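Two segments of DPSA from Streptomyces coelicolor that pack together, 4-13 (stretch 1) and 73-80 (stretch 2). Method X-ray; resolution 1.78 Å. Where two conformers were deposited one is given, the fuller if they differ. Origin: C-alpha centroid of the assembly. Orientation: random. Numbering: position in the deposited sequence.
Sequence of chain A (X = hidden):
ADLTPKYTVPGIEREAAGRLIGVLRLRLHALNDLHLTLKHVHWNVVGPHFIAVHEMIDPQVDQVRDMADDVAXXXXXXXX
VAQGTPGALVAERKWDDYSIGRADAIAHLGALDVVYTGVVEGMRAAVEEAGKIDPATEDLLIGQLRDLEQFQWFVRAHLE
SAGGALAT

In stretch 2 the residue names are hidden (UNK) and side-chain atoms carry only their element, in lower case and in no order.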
# COMPACT_ATOMS: atom_id res chain seq x y z
N THR A 4 15.94 -14.34 -40.78
CA THR A 4 16.33 -12.94 -40.98
C THR A 4 15.03 -12.09 -41.07
O THR A 4 14.13 -12.34 -41.87
CB THR A 4 17.00 -12.80 -42.41
OG1 THR A 4 18.16 -13.65 -42.40
CG2 THR A 4 17.47 -11.32 -42.66
N PRO A 5 14.98 -11.00 -40.25
CA PRO A 5 13.76 -10.22 -40.23
C PRO A 5 13.80 -9.12 -41.32
O PRO A 5 14.87 -8.83 -41.93
CB PRO A 5 13.82 -9.53 -38.83
CG PRO A 5 15.32 -9.39 -38.54
CD PRO A 5 15.89 -10.73 -39.13
N LYS A 6 12.64 -8.45 -41.49
CA LYS A 6 12.57 -7.29 -42.39
C LYS A 6 13.03 -5.98 -41.78
O LYS A 6 13.43 -5.06 -42.53
CB LYS A 6 11.13 -7.14 -42.96
CG LYS A 6 10.80 -8.41 -43.73
CD LYS A 6 9.41 -8.26 -44.31
CE LYS A 6 9.15 -9.57 -45.09
NZ LYS A 6 7.68 -9.81 -45.12
N TYR A 7 13.04 -5.83 -40.45
CA TYR A 7 13.59 -4.68 -39.81
C TYR A 7 14.20 -5.25 -38.54
O TYR A 7 13.83 -6.34 -38.18
CB TYR A 7 12.39 -3.65 -39.40
CG TYR A 7 11.54 -4.22 -38.26
CD1 TYR A 7 10.44 -5.06 -38.53
CD2 TYR A 7 11.82 -3.91 -36.86
CE1 TYR A 7 9.68 -5.59 -37.52
CE2 TYR A 7 11.09 -4.55 -35.82
CZ TYR A 7 9.99 -5.33 -36.17
OH TYR A 7 9.25 -5.94 -35.17
N THR A 8 15.06 -4.50 -37.85
CA THR A 8 15.54 -4.94 -36.51
C THR A 8 15.89 -3.69 -35.73
O THR A 8 15.70 -2.55 -36.25
CB THR A 8 16.67 -6.00 -36.70
OG1 THR A 8 16.94 -6.55 -35.41
CG2 THR A 8 18.00 -5.30 -37.22
N VAL A 9 16.46 -3.86 -34.59
CA VAL A 9 16.80 -2.80 -33.72
C VAL A 9 17.88 -1.91 -34.44
O VAL A 9 18.71 -2.52 -35.19
CB VAL A 9 17.39 -3.56 -32.58
CG1 VAL A 9 18.12 -2.56 -31.71
CG2 VAL A 9 16.26 -4.26 -31.77
N PRO A 10 17.82 -0.60 -34.30
CA PRO A 10 18.86 0.24 -35.00
C PRO A 10 20.28 -0.22 -34.61
O PRO A 10 20.60 -0.50 -33.44
CB PRO A 10 18.58 1.63 -34.43
CG PRO A 10 17.05 1.68 -34.34
CD PRO A 10 16.84 0.27 -33.62
N GLY A 11 21.13 -0.26 -35.65
CA GLY A 11 22.56 -0.51 -35.32
C GLY A 11 22.92 -1.97 -35.49
O GLY A 11 24.14 -2.31 -35.31
N ILE A 12 21.95 -2.88 -35.71
CA ILE A 12 22.18 -4.33 -35.83
C ILE A 12 21.86 -4.68 -37.27
O ILE A 12 20.86 -4.24 -37.79
CB ILE A 12 21.20 -5.16 -34.92
CG1 ILE A 12 21.45 -4.84 -33.43
CG2 ILE A 12 21.35 -6.67 -35.19
CD1 ILE A 12 20.65 -5.71 -32.48
N GLU A 13 22.68 -5.49 -37.93
CA GLU A 13 22.38 -5.96 -39.32
C GLU A 13 21.32 -7.04 -39.27
O GLU A 13 21.28 -7.84 -38.29
CB GLU A 13 23.64 -6.57 -40.03
CG GLU A 13 24.70 -5.47 -40.26
CD GLU A 13 24.19 -4.26 -41.15
OE1 GLU A 13 23.42 -4.46 -42.14
OE2 GLU A 13 24.53 -3.07 -40.85
N UNK A 73 9.68 -10.40 -25.83
CA UNK A 73 9.53 -9.04 -26.36
C UNK A 73 10.87 -8.59 -27.01
O UNK A 73 10.84 -7.76 -27.90
c UNK A 73 9.13 -8.07 -25.24
o UNK A 73 7.64 -6.71 -23.35
c UNK A 73 7.64 -8.49 -24.96
o UNK A 73 5.69 -7.59 -23.91
c UNK A 73 6.89 -7.44 -24.06
N UNK A 74 11.98 -9.21 -26.57
CA UNK A 74 13.27 -8.81 -27.24
C UNK A 74 13.31 -9.47 -28.62
O UNK A 74 13.74 -8.83 -29.62
c UNK A 74 15.83 -7.31 -26.95
n UNK A 74 17.17 -6.84 -27.46
c UNK A 74 14.45 -9.35 -26.38
n UNK A 74 18.58 -5.15 -28.18
n UNK A 74 16.40 -4.64 -27.42
c UNK A 74 15.80 -8.89 -27.02
c UNK A 74 17.39 -5.52 -27.66
N UNK A 75 12.80 -10.68 -28.73
CA UNK A 75 12.64 -11.30 -30.10
C UNK A 75 11.80 -10.40 -30.98
O UNK A 75 12.14 -10.12 -32.15
c UNK A 75 11.93 -12.65 -29.98
c UNK A 75 12.97 -13.73 -29.42
c UNK A 75 12.29 -15.07 -28.94
c UNK A 75 11.49 -13.12 -31.40
N UNK A 76 10.67 -9.90 -30.43
CA UNK A 76 9.79 -9.08 -31.27
C UNK A 76 10.47 -7.75 -31.65
O UNK A 76 10.42 -7.33 -32.85
c UNK A 76 8.48 -8.79 -30.44
N UNK A 77 11.23 -7.12 -30.72
CA UNK A 77 11.94 -5.86 -31.03
C UNK A 77 13.02 -6.13 -32.11
O UNK A 77 13.26 -5.28 -32.94
c UNK A 77 12.57 -5.32 -29.75
N UNK A 78 13.60 -7.34 -32.04
CA UNK A 78 14.64 -7.69 -33.08
C UNK A 78 13.99 -8.03 -34.40
O UNK A 78 14.78 -8.20 -35.41
c UNK A 78 16.41 -8.52 -31.48
c UNK A 78 16.93 -9.77 -30.74
c UNK A 78 15.48 -8.94 -32.61
c UNK A 78 17.66 -7.71 -31.98
N UNK A 79 12.68 -8.07 -34.53
CA UNK A 79 11.95 -8.29 -35.79
C UNK A 79 11.44 -9.66 -36.01
O UNK A 79 10.88 -9.96 -37.07
N UNK A 80 11.45 -10.52 -34.97
CA UNK A 80 11.07 -11.95 -35.08
C UNK A 80 9.70 -12.28 -34.41
O UNK A 80 9.02 -11.35 -33.84
O HOH W 1 10.39 -8.80 -39.56
O HOH W 2 8.39 -8.63 -34.71

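Position 73 lies in a helix that begins earlier in the chain. Its side chain has three carbons, and the third carries two oxygens. That is a carboxylate on a two-carbon stem, so the residue is Glu-73. It does not reach stretch 1. Its backbone O accepts a hydrogen bond from the N of position 77, 2.9 Å away.

Position 74 has three carbons, then a nitrogen, then a carbon carrying two more nitrogens. This is a guanidinium group, and the residue is Arg-74. Its CA-to-CB bond points away from stretch 1, but its end comes nearer. Val-9 CG2 lies over one face of the guanidinium, 4.4 Å from Arg-74 NH1. The nitrogens of the group are hydrogen-bonded elsewhere in the structure.

Position 75 has four carbons, forked at the first, with one arm two carbons long. Beta branching without a heteroatom gives Ile-75. It makes no contact with stretch 1.

Position 76 has one carbon, so it is Ala-76. Its CB points away from stretch 1. Its backbone does the touching: Ala-76 O is 2.9 Å from Tyr-7 OH.

Position 77 also has a single carbon and is Ala-77. The CB is directed sideways and lies 4.3 Å from Val-9 CG2. The same methyl, Val-9 CG2, is 3.4 Å from Ala-77 O.

Position 78 has four carbons, forked at the second. An all-carbon chain with this fork is Leu-78. Its chi1 is m and its chi2 is t. The CA-to-CB bond points away overall, yet the end of the side chain comes nearer. Leu-78 CD2 lies 3.6 Å from Ile-12 CD1 and 3.7 Å from Val-9 CG2.

Position 79 has no side-chain atoms, which identifies Gly-79. Its phi is 101°, and a CB here would be jammed against the carbonyl O of Leu-78. It would also clash with stretch 1, at 2.2 Å from Tyr-7 O and 2.6 Å from Pro-5 CB. Gly-79 CA sits over a face of the Tyr-7 ring, 4.0 Å from its centroid, in a CH-pi contact.

Position 80 likewise has no side-chain atoms and is Gly-80. It does not touch stretch 1. A CB would be crowded by Ile-75 CG2 at 3.1 Å. Gly-80 N donates to Ile-75 O at 2.9 Å, and Gly-79 N donates to Ala-76 O at 2.9 Å. These two bonds close a Schellman motif.

The contact joins an extended loop to the C-terminal end of a helix. At this end Leu-78 O accepts a direct hydrogen bond from Thr-8 OG1, at 2.7 Å. Water 1 adds a bridge: it accepts from Lys-6 N at 3.0 Å and donates to Gly-79 O at 2.8 Å. Beside these polar links, Val-9 and Ile-12 pack on Leu-78, while Tyr-7 covers Gly-79.

Stretch 2 (73-80) ERIAALGG
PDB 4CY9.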